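Local atomic coordinates of putative Scyalone Dehydratase (Novosphingobium aromaticivorans DSM 12444, PDB entry 3EF8), a protein that is of unproven function but is probably a lyase of the scytalone dehydratase kind, with an NTF2-like fold. Residues A33-A45 against V117-L130. Sequence-based numbering, arbitrary orientation. Where two conformers were deposited one is given.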
ATOM      1  N   ALA A  33     -20.646  -8.895  -4.890  1.00 13.69           N
ATOM      2  CA  ALA A  33     -21.065 -10.277  -5.205  1.00 16.54           C
ATOM      3  C   ALA A  33     -20.801 -10.647  -6.655  1.00 16.04           C
ATOM      4  O   ALA A  33     -20.610 -11.831  -6.981  1.00 16.69           O
ATOM      5  CB  ALA A  33     -22.550 -10.497  -4.849  1.00 17.20           C
ATOM      6  N   ALA A  34     -20.740  -9.674  -7.544  1.00 14.02           N
ATOM      7  CA  ALA A  34     -20.453  -9.938  -8.955  1.00 13.47           C
ATOM      8  C   ALA A  34     -19.013 -10.386  -9.190  1.00 14.72           C
ATOM      9  O   ALA A  34     -18.655 -10.855 -10.259  1.00 16.96           O
ATOM     10  CB  ALA A  34     -20.779  -8.742  -9.807  1.00 15.83           C
ATOM     11  N   LEU A  35     -18.180 -10.197  -8.164  1.00 12.06           N
ATOM     12  CA  LEU A  35     -16.759 -10.540  -8.236  1.00 13.06           C
ATOM     13  C   LEU A  35     -16.455 -11.888  -7.606  1.00 13.84           C
ATOM     14  O   LEU A  35     -15.294 -12.228  -7.424  1.00 12.73           O
ATOM     15  CB  LEU A  35     -15.920  -9.441  -7.582  1.00 11.25           C
ATOM     16  CG  LEU A  35     -16.018  -8.108  -8.300  1.00 13.04           C
ATOM     17  CD1 LEU A  35     -15.205  -6.995  -7.558  1.00 14.14           C
ATOM     18  CD2 LEU A  35     -15.588  -8.207  -9.768  1.00 15.21           C
ATOM     19  N   PHE A  36     -17.498 -12.651  -7.298  1.00 12.40           N
ATOM     20  CA  PHE A  36     -17.370 -14.033  -6.780  1.00 13.67           C
ATOM     21  C   PHE A  36     -18.108 -15.007  -7.692  1.00 16.12           C
ATOM     22  O   PHE A  36     -19.186 -14.684  -8.201  1.00 16.98           O
ATOM     23  CB  PHE A  36     -17.960 -14.197  -5.388  1.00 13.55           C
ATOM     24  CG  PHE A  36     -17.117 -13.614  -4.313  1.00 15.81           C
ATOM     25  CD1 PHE A  36     -17.059 -12.235  -4.166  1.00 16.95           C
ATOM     26  CD2 PHE A  36     -16.383 -14.410  -3.436  1.00 20.17           C
ATOM     27  CE1 PHE A  36     -16.268 -11.674  -3.214  1.00 19.59           C
ATOM     28  CE2 PHE A  36     -15.593 -13.796  -2.455  1.00 16.50           C
ATOM     29  CZ  PHE A  36     -15.561 -12.446  -2.373  1.00 16.73           C
ATOM     30  N   VAL A  37     -17.491 -16.171  -7.907  1.00 13.66           N
ATOM     31  CA  VAL A  37     -18.173 -17.275  -8.612  1.00 13.97           C
ATOM     32  C   VAL A  37     -19.236 -17.840  -7.706  1.00 11.74           C
ATOM     33  O   VAL A  37     -19.234 -17.660  -6.486  1.00 13.49           O
ATOM     34  CB  VAL A  37     -17.187 -18.380  -9.077  1.00 13.96           C
ATOM     35  CG1 VAL A  37     -16.186 -17.815 -10.091  1.00 17.05           C
ATOM     36  CG2 VAL A  37     -16.514 -19.051  -7.931  1.00 14.72           C
ATOM     37  N   GLU A  38     -20.164 -18.583  -8.344  1.00 14.64           N
ATOM     38  CA  GLU A  38     -21.247 -19.186  -7.572  1.00 16.79           C
ATOM     39  C   GLU A  38     -20.772 -20.167  -6.520  1.00 13.35           C
ATOM     40  O   GLU A  38     -21.226 -20.205  -5.385  1.00 17.66           O
ATOM     41  CB  GLU A  38     -22.192 -19.937  -8.522  1.00 18.41           C
ATOM     42  CG  GLU A  38     -23.292 -20.671  -7.830  1.00 22.45           C
ATOM     43  CD  GLU A  38     -24.292 -19.736  -7.156  1.00 30.67           C
ATOM     44  OE1 GLU A  38     -24.293 -18.514  -7.459  1.00 28.33           O
ATOM     45  OE2 GLU A  38     -25.084 -20.241  -6.323  1.00 35.92           O
ATOM     46  N   ASP A  39     -19.769 -20.941  -6.933  0.60 15.32           N
ATOM     47  CA  ASP A  39     -19.230 -22.057  -6.152  0.60 16.84           C
ATOM     48  C   ASP A  39     -18.022 -21.615  -5.331  0.60 17.69           C
ATOM     49  O   ASP A  39     -16.998 -22.307  -5.262  0.60 19.01           O
ATOM     50  CB  ASP A  39     -18.794 -23.196  -7.081  0.60 18.03           C
ATOM     51  CG  ASP A  39     -18.594 -24.508  -6.342  0.60 21.08           C
ATOM     52  OD1 ASP A  39     -18.847 -24.572  -5.122  0.60 23.67           O
ATOM     53  OD2 ASP A  39     -18.208 -25.501  -6.991  0.60 23.20           O
ATOM     54  N   CYS A  40     -18.179 -20.481  -4.676  1.00 16.53           N
ATOM     55  CA  CYS A  40     -17.082 -19.879  -3.885  1.00 14.78           C
ATOM     56  C   CYS A  40     -17.057 -20.312  -2.441  1.00 16.42           C
ATOM     57  O   CYS A  40     -17.998 -20.927  -1.901  1.00 16.19           O
ATOM     58  CB  CYS A  40     -17.128 -18.342  -3.938  1.00 13.85           C
ATOM     59  SG  CYS A  40     -18.652 -17.617  -3.221  1.00 17.27           S
ATOM     60  N   GLU A  41     -15.930 -20.009  -1.800  1.00 15.22           N
ATOM     61  CA  GLU A  41     -15.744 -20.180  -0.378  1.00 14.25           C
ATOM     62  C   GLU A  41     -15.043 -18.967   0.184  1.00 15.36           C
ATOM     63  O   GLU A  41     -14.097 -18.431  -0.408  1.00 16.69           O
ATOM     64  CB  GLU A  41     -14.857 -21.375  -0.052  1.00 17.53           C
ATOM     65  CG  GLU A  41     -15.477 -22.678  -0.386  1.00 22.10           C
ATOM     66  CD  GLU A  41     -14.466 -23.815  -0.339  1.00 33.10           C
ATOM     67  OE1 GLU A  41     -13.254 -23.564  -0.081  1.00 30.79           O
ATOM     68  OE2 GLU A  41     -14.884 -24.963  -0.591  1.00 34.81           O
ATOM     69  N   VAL A  42     -15.514 -18.543   1.331  1.00 13.60           N
ATOM     70  CA  VAL A  42     -14.901 -17.455   2.076  1.00 14.29           C
ATOM     71  C   VAL A  42     -14.728 -17.889   3.522  1.00 16.89           C
ATOM     72  O   VAL A  42     -15.647 -18.400   4.156  1.00 16.31           O
ATOM     73  CB  VAL A  42     -15.707 -16.139   1.936  1.00 16.68           C
ATOM     74  CG1 VAL A  42     -15.053 -15.024   2.643  1.00 21.54           C
ATOM     75  CG2 VAL A  42     -15.847 -15.761   0.488  1.00 16.71           C
ATOM     76  N   SER A  43     -13.525 -17.686   4.047  1.00 13.34           N
ATOM     77  CA  SER A  43     -13.202 -18.024   5.412  1.00 14.48           C
ATOM     78  C   SER A  43     -12.640 -16.837   6.125  1.00 15.62           C
ATOM     79  O   SER A  43     -11.553 -16.353   5.797  1.00 12.96           O
ATOM     80  CB  SER A  43     -12.206 -19.169   5.485  1.00 16.56           C
ATOM     81  OG  SER A  43     -11.833 -19.438   6.811  1.00 17.78           O
ATOM     82  N   TYR A  44     -13.346 -16.407   7.164  1.00 19.18           N
ATOM     83  CA  TYR A  44     -12.881 -15.321   8.010  1.00 20.47           C
ATOM     84  C   TYR A  44     -12.451 -15.792   9.405  1.00 19.16           C
ATOM     85  O   TYR A  44     -11.707 -15.092  10.090  1.00 19.58           O
ATOM     86  CB  TYR A  44     -13.933 -14.229   8.122  1.00 22.04           C
ATOM     87  CG  TYR A  44     -14.371 -13.655   6.801  1.00 22.75           C
ATOM     88  CD1 TYR A  44     -13.439 -13.124   5.911  1.00 24.32           C
ATOM     89  CD2 TYR A  44     -15.718 -13.619   6.445  1.00 30.91           C
ATOM     90  CE1 TYR A  44     -13.825 -12.580   4.701  1.00 30.59           C
ATOM     91  CE2 TYR A  44     -16.124 -13.082   5.242  1.00 33.78           C
ATOM     92  CZ  TYR A  44     -15.177 -12.558   4.371  1.00 34.76           C
ATOM     93  OH  TYR A  44     -15.571 -12.021   3.165  1.00 35.96           O
ATOM     94  N   ALA A  45     -12.899 -16.975   9.800  1.00 21.03           N
ATOM     95  CA  ALA A  45     -12.532 -17.608  11.080  1.00 25.70           C
ATOM     96  C   ALA A  45     -12.862 -19.098  11.055  1.00 29.46           C
ATOM     97  O   ALA A  45     -13.591 -19.555  10.193  1.00 26.34           O
ATOM     98  CB  ALA A  45     -13.203 -16.937  12.243  1.00 28.73           C
ATOM     99  N   VAL A 117     -10.162 -16.969 -10.361  1.00 12.24           N
ATOM    100  CA  VAL A 117     -10.362 -17.648 -11.641  1.00 11.03           C
ATOM    101  C   VAL A 117     -10.895 -16.671 -12.642  1.00 12.79           C
ATOM    102  O   VAL A 117     -11.621 -15.765 -12.300  1.00 11.59           O
ATOM    103  CB  VAL A 117     -11.327 -18.866 -11.481  1.00 11.18           C
ATOM    104  CG1 VAL A 117     -10.674 -19.947 -10.616  1.00 10.73           C
ATOM    105  CG2 VAL A 117     -12.683 -18.404 -10.898  1.00 12.83           C
ATOM    106  N   LYS A 118     -10.540 -16.874 -13.905  1.00 10.63           N
ATOM    107  CA  LYS A 118     -10.977 -15.999 -14.969  1.00 10.74           C
ATOM    108  C   LYS A 118     -12.109 -16.633 -15.743  1.00 13.90           C
ATOM    109  O   LYS A 118     -11.974 -17.728 -16.292  1.00 15.94           O
ATOM    110  CB  LYS A 118      -9.843 -15.636 -15.899  1.00 10.77           C
ATOM    111  CG  LYS A 118     -10.069 -14.385 -16.681  1.00 11.92           C
ATOM    112  CD  LYS A 118      -9.008 -14.161 -17.746  1.00 14.82           C
ATOM    113  CE  LYS A 118      -9.250 -12.854 -18.512  1.00 15.43           C
ATOM    114  NZ  LYS A 118      -8.327 -12.642 -19.668  1.00 16.01           N
ATOM    115  N   VAL A 119     -13.218 -15.922 -15.764  1.00 13.64           N
ATOM    116  CA  VAL A 119     -14.436 -16.424 -16.411  1.00 17.12           C
ATOM    117  C   VAL A 119     -15.012 -15.367 -17.327  1.00 18.04           C
ATOM    118  O   VAL A 119     -15.273 -14.257 -16.910  1.00 16.04           O
ATOM    119  CB  VAL A 119     -15.429 -16.886 -15.372  1.00 19.47           C
ATOM    120  CG1 VAL A 119     -14.888 -18.099 -14.632  1.00 23.65           C
ATOM    121  CG2 VAL A 119     -15.779 -15.824 -14.379  1.00 23.09           C
ATOM    122  N   ASP A 120     -15.173 -15.722 -18.603  0.50 20.71           N
ATOM    123  CA  ASP A 120     -15.779 -14.832 -19.592  0.50 22.26           C
ATOM    124  C   ASP A 120     -15.123 -13.447 -19.552  0.50 19.98           C
ATOM    125  O   ASP A 120     -15.793 -12.417 -19.619  0.50 20.82           O
ATOM    126  CB  ASP A 120     -17.297 -14.732 -19.349  0.50 23.99           C
ATOM    127  CG  ASP A 120     -18.083 -14.418 -20.614  0.50 26.77           C
ATOM    128  OD1 ASP A 120     -17.534 -14.568 -21.725  0.50 34.08           O
ATOM    129  OD2 ASP A 120     -19.272 -14.037 -20.490  0.50 27.55           O
ATOM    130  N   GLY A 121     -13.804 -13.445 -19.405  1.00 18.05           N
ATOM    131  CA  GLY A 121     -13.027 -12.220 -19.490  1.00 19.27           C
ATOM    132  C   GLY A 121     -12.817 -11.473 -18.194  1.00 17.23           C
ATOM    133  O   GLY A 121     -12.172 -10.432 -18.205  1.00 18.89           O
ATOM    134  N   GLN A 122     -13.397 -11.992 -17.119  1.00 17.45           N
ATOM    135  CA  GLN A 122     -13.345 -11.332 -15.796  1.00 14.42           C
ATOM    136  C   GLN A 122     -12.784 -12.231 -14.711  1.00 14.43           C
ATOM    137  O   GLN A 122     -13.223 -13.363 -14.505  1.00 15.64           O
ATOM    138  CB  GLN A 122     -14.759 -10.940 -15.380  1.00 15.41           C
ATOM    139  CG  GLN A 122     -14.938 -10.392 -13.955  1.00 20.12           C
ATOM    140  CD  GLN A 122     -14.390  -8.975 -13.799  1.00 23.17           C
ATOM    141  OE1 GLN A 122     -14.768  -8.081 -14.567  1.00 22.18           O
ATOM    142  NE2 GLN A 122     -13.511  -8.753 -12.798  1.00 17.33           N
ATOM    143  N   TRP A 123     -11.810 -11.698 -13.970  1.00 12.61           N
ATOM    144  CA  TRP A 123     -11.333 -12.393 -12.787  1.00 11.22           C
ATOM    145  C   TRP A 123     -12.332 -12.269 -11.669  1.00 12.33           C
ATOM    146  O   TRP A 123     -12.910 -11.211 -11.433  1.00 11.81           O
ATOM    147  CB  TRP A 123      -9.954 -11.851 -12.355  1.00 10.51           C
ATOM    148  CG  TRP A 123      -8.836 -12.242 -13.329  1.00 11.16           C
ATOM    149  CD1 TRP A 123      -8.358 -11.516 -14.356  1.00 10.33           C
ATOM    150  CD2 TRP A 123      -8.103 -13.488 -13.347  1.00 10.77           C
ATOM    151  NE1 TRP A 123      -7.348 -12.197 -15.013  1.00 10.55           N
ATOM    152  CE2 TRP A 123      -7.204 -13.422 -14.424  1.00 10.20           C
ATOM    153  CE3 TRP A 123      -8.145 -14.643 -12.575  1.00 10.69           C
ATOM    154  CZ2 TRP A 123      -6.311 -14.451 -14.710  1.00 10.20           C
ATOM    155  CZ3 TRP A 123      -7.256 -15.666 -12.875  1.00  9.73           C
ATOM    156  CH2 TRP A 123      -6.365 -15.557 -13.925  1.00  8.88           C
ATOM    157  N   LYS A 124     -12.509 -13.362 -10.974  1.00 11.16           N
ATOM    158  CA  LYS A 124     -13.415 -13.479  -9.848  1.00 10.50           C
ATOM    159  C   LYS A 124     -12.789 -14.305  -8.772  1.00 11.80           C
ATOM    160  O   LYS A 124     -11.926 -15.138  -9.032  1.00 12.57           O
ATOM    161  CB  LYS A 124     -14.747 -14.133 -10.285  1.00 11.85           C
ATOM    162  CG  LYS A 124     -15.498 -13.290 -11.295  1.00 14.02           C
ATOM    163  CD  LYS A 124     -16.851 -13.885 -11.568  1.00 21.60           C
ATOM    164  CE  LYS A 124     -17.617 -13.042 -12.545  1.00 28.10           C
ATOM    165  NZ  LYS A 124     -18.906 -13.757 -12.884  1.00 34.02           N
ATOM    166  N   PHE A 125     -13.222 -14.045  -7.550  1.00 10.21           N
ATOM    167  CA  PHE A 125     -12.832 -14.881  -6.446  1.00  9.73           C
ATOM    168  C   PHE A 125     -13.502 -16.227  -6.439  1.00 11.54           C
ATOM    169  O   PHE A 125     -14.716 -16.327  -6.488  1.00 13.29           O
ATOM    170  CB  PHE A 125     -13.064 -14.240  -5.070  1.00 10.08           C
ATOM    171  CG  PHE A 125     -12.237 -12.967  -4.850  1.00 10.18           C
ATOM    172  CD1 PHE A 125     -10.883 -13.048  -4.592  1.00  9.83           C
ATOM    173  CD2 PHE A 125     -12.840 -11.700  -4.857  1.00  9.83           C
ATOM    174  CE1 PHE A 125     -10.131 -11.902  -4.362  1.00 10.31           C
ATOM    175  CE2 PHE A 125     -12.098 -10.555  -4.671  1.00 12.16           C
ATOM    176  CZ  PHE A 125     -10.758 -10.670  -4.373  1.00 10.05           C
ATOM    177  N   LYS A 126     -12.685 -17.267  -6.299  1.00 12.77           N
ATOM    178  CA  LYS A 126     -13.217 -18.620  -6.031  1.00 13.03           C
ATOM    179  C   LYS A 126     -13.082 -18.973  -4.552  1.00 12.56           C
ATOM    180  O   LYS A 126     -13.946 -19.577  -3.954  1.00 13.45           O
ATOM    181  CB  LYS A 126     -12.556 -19.672  -6.915  1.00 13.09           C
ATOM    182  CG  LYS A 126     -13.166 -21.063  -6.698  1.00 20.50           C
ATOM    183  CD  LYS A 126     -13.234 -21.816  -8.016  1.00 25.00           C
ATOM    184  CE  LYS A 126     -13.881 -23.208  -7.873  1.00 28.79           C
ATOM    185  NZ  LYS A 126     -13.061 -24.110  -7.065  1.00 30.45           N
ATOM    186  N   ARG A 127     -11.971 -18.562  -3.933  1.00 11.41           N
ATOM    187  CA  ARG A 127     -11.793 -18.696  -2.504  1.00 11.95           C
ATOM    188  C   ARG A 127     -11.070 -17.477  -1.957  1.00 11.37           C
ATOM    189  O   ARG A 127     -10.152 -16.980  -2.586  1.00 12.32           O
ATOM    190  CB  ARG A 127     -10.976 -19.949  -2.121  1.00 13.76           C
ATOM    191  CG  ARG A 127     -10.876 -20.105  -0.614  1.00 18.71           C
ATOM    192  CD  ARG A 127     -10.328 -21.496  -0.183  1.00 22.06           C
ATOM    193  NE  ARG A 127      -9.882 -21.471   1.219  1.00 25.26           N
ATOM    194  CZ  ARG A 127     -10.691 -21.722   2.241  1.00 27.04           C
ATOM    195  NH1 ARG A 127     -11.962 -22.016   2.003  1.00 37.59           N
ATOM    196  NH2 ARG A 127     -10.253 -21.667   3.481  1.00 26.91           N
ATOM    197  N   ARG A 128     -11.525 -16.993  -0.802  1.00 11.84           N
ATOM    198  CA  ARG A 128     -10.782 -16.013   0.005  1.00  9.99           C
ATOM    199  C   ARG A 128     -10.664 -16.508   1.416  1.00 13.15           C
ATOM    200  O   ARG A 128     -11.683 -16.843   2.054  1.00 14.36           O
ATOM    201  CB  ARG A 128     -11.448 -14.641   0.075  1.00 11.40           C
ATOM    202  CG  ARG A 128     -11.771 -14.012  -1.204  1.00 11.71           C
ATOM    203  CD  ARG A 128     -11.834 -12.503  -1.053  1.00 12.80           C
ATOM    204  NE  ARG A 128     -10.478 -11.938  -1.018  1.00 10.90           N
ATOM    205  CZ  ARG A 128     -10.180 -10.661  -1.141  1.00 13.97           C
ATOM    206  NH1 ARG A 128     -11.131  -9.742  -1.145  1.00 13.15           N
ATOM    207  NH2 ARG A 128      -8.927 -10.313  -1.271  1.00 11.15           N
ATOM    208  N   GLU A 129      -9.454 -16.498   1.937  1.00 10.11           N
ATOM    209  CA  GLU A 129      -9.203 -16.849   3.299  1.00 11.42           C
ATOM    210  C   GLU A 129      -8.484 -15.677   3.949  1.00 13.31           C
ATOM    211  O   GLU A 129      -7.383 -15.303   3.548  1.00 12.13           O
ATOM    212  CB  GLU A 129      -8.366 -18.105   3.411  1.00 13.25           C
ATOM    213  CG  GLU A 129      -7.966 -18.439   4.811  1.00 14.01           C
ATOM    214  CD  GLU A 129      -7.187 -19.721   4.901  1.00 19.74           C
ATOM    215  OE1 GLU A 129      -7.635 -20.745   4.333  1.00 24.24           O
ATOM    216  OE2 GLU A 129      -6.170 -19.720   5.581  1.00 22.76           O
ATOM    217  N   LEU A 130      -9.122 -15.048   4.924  1.00 10.05           N
ATOM    218  CA  LEU A 130      -8.506 -13.975   5.694  1.00  8.31           C
ATOM    219  C   LEU A 130      -7.807 -14.534   6.863  1.00 10.57           C
ATOM    220  O   LEU A 130      -8.418 -15.300   7.658  1.00 11.96           O
ATOM    221  CB  LEU A 130      -9.540 -12.982   6.185  1.00 10.09           C
ATOM    222  CG  LEU A 130      -9.013 -11.886   7.072  1.00  9.85           C
ATOM    223  CD1 LEU A 130      -8.127 -10.882   6.319  1.00 11.32           C
ATOM    224  CD2 LEU A 130     -10.193 -11.143   7.730  1.00 14.17           C
TER
HETATM  225  O   HOH W   1     -20.611 -13.249 -10.601  1.00 39.57           O
HETATM  226  O   HOH W   2      -9.108 -14.174  10.102  1.00 11.91           O
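Glu41 and Arg127 stand side by side on one face of the sheet, on neighbouring parallel strands, and the arginine can be followed outward from its backbone. With CG anti to the backbone N (chi1 -177°), the chain runs extended toward strand 40-43: CB and CG pass the carbonyl oxygen of Glu41, CG at 3.6 Å from Glu41 O. CD, NE and CZ then skirt Glu41 OE1, CD the nearest of the three at 3.6 Å. At the tip the two nitrogens part company. NH1 donates to Glu41 OE1 at 2.9 Å in a bent salt bridge, on the anti side but well out of the plane of a carboxylate almost perpendicular to the guanidinium, and tilted from the guanidinium plane too; NH2 passes the CB of Ser43 and makes a straighter bond, in that plane, to Glu129 OE1 at 2.9 Å. Glu129 OE2 in turn pairs with Arg131. A methionine in place of Arg127 would probably leave Glu41 OE1 without its charged mate and strip Glu129 of one of its two arginine partners.

Strands 40-43 and 127-130 run 3° from parallel, joined by a ladder from Glu41 N–Lys126 O to Leu130 N–Ser43 O. This is the parallel pairing within the mixed, curved sheet of the NTF2-like fold, whose concave side carries helix 3-25. Before the corner at Lys126, which with Arg127 forms a classic beta bulge opposite Thr115, Phe125 pairs with residues 35-37.

On the face bearing Phe36, Phe125 and Arg128, the CB of Phe125 sits over the Phe36 ring, 3.9 Å from its centroid in a CH-pi contact. Arg128 CD lies over the centre of the Phe125 ring, while its guanidinium is bound by Asp114. On the other face, Val37 CG1 reaches across the CB of Lys124 to Val117 CG2 at 3.6 Å, and a water accepts from Lys124 NZ while donating to the carbonyls of Ala34 and Phe36.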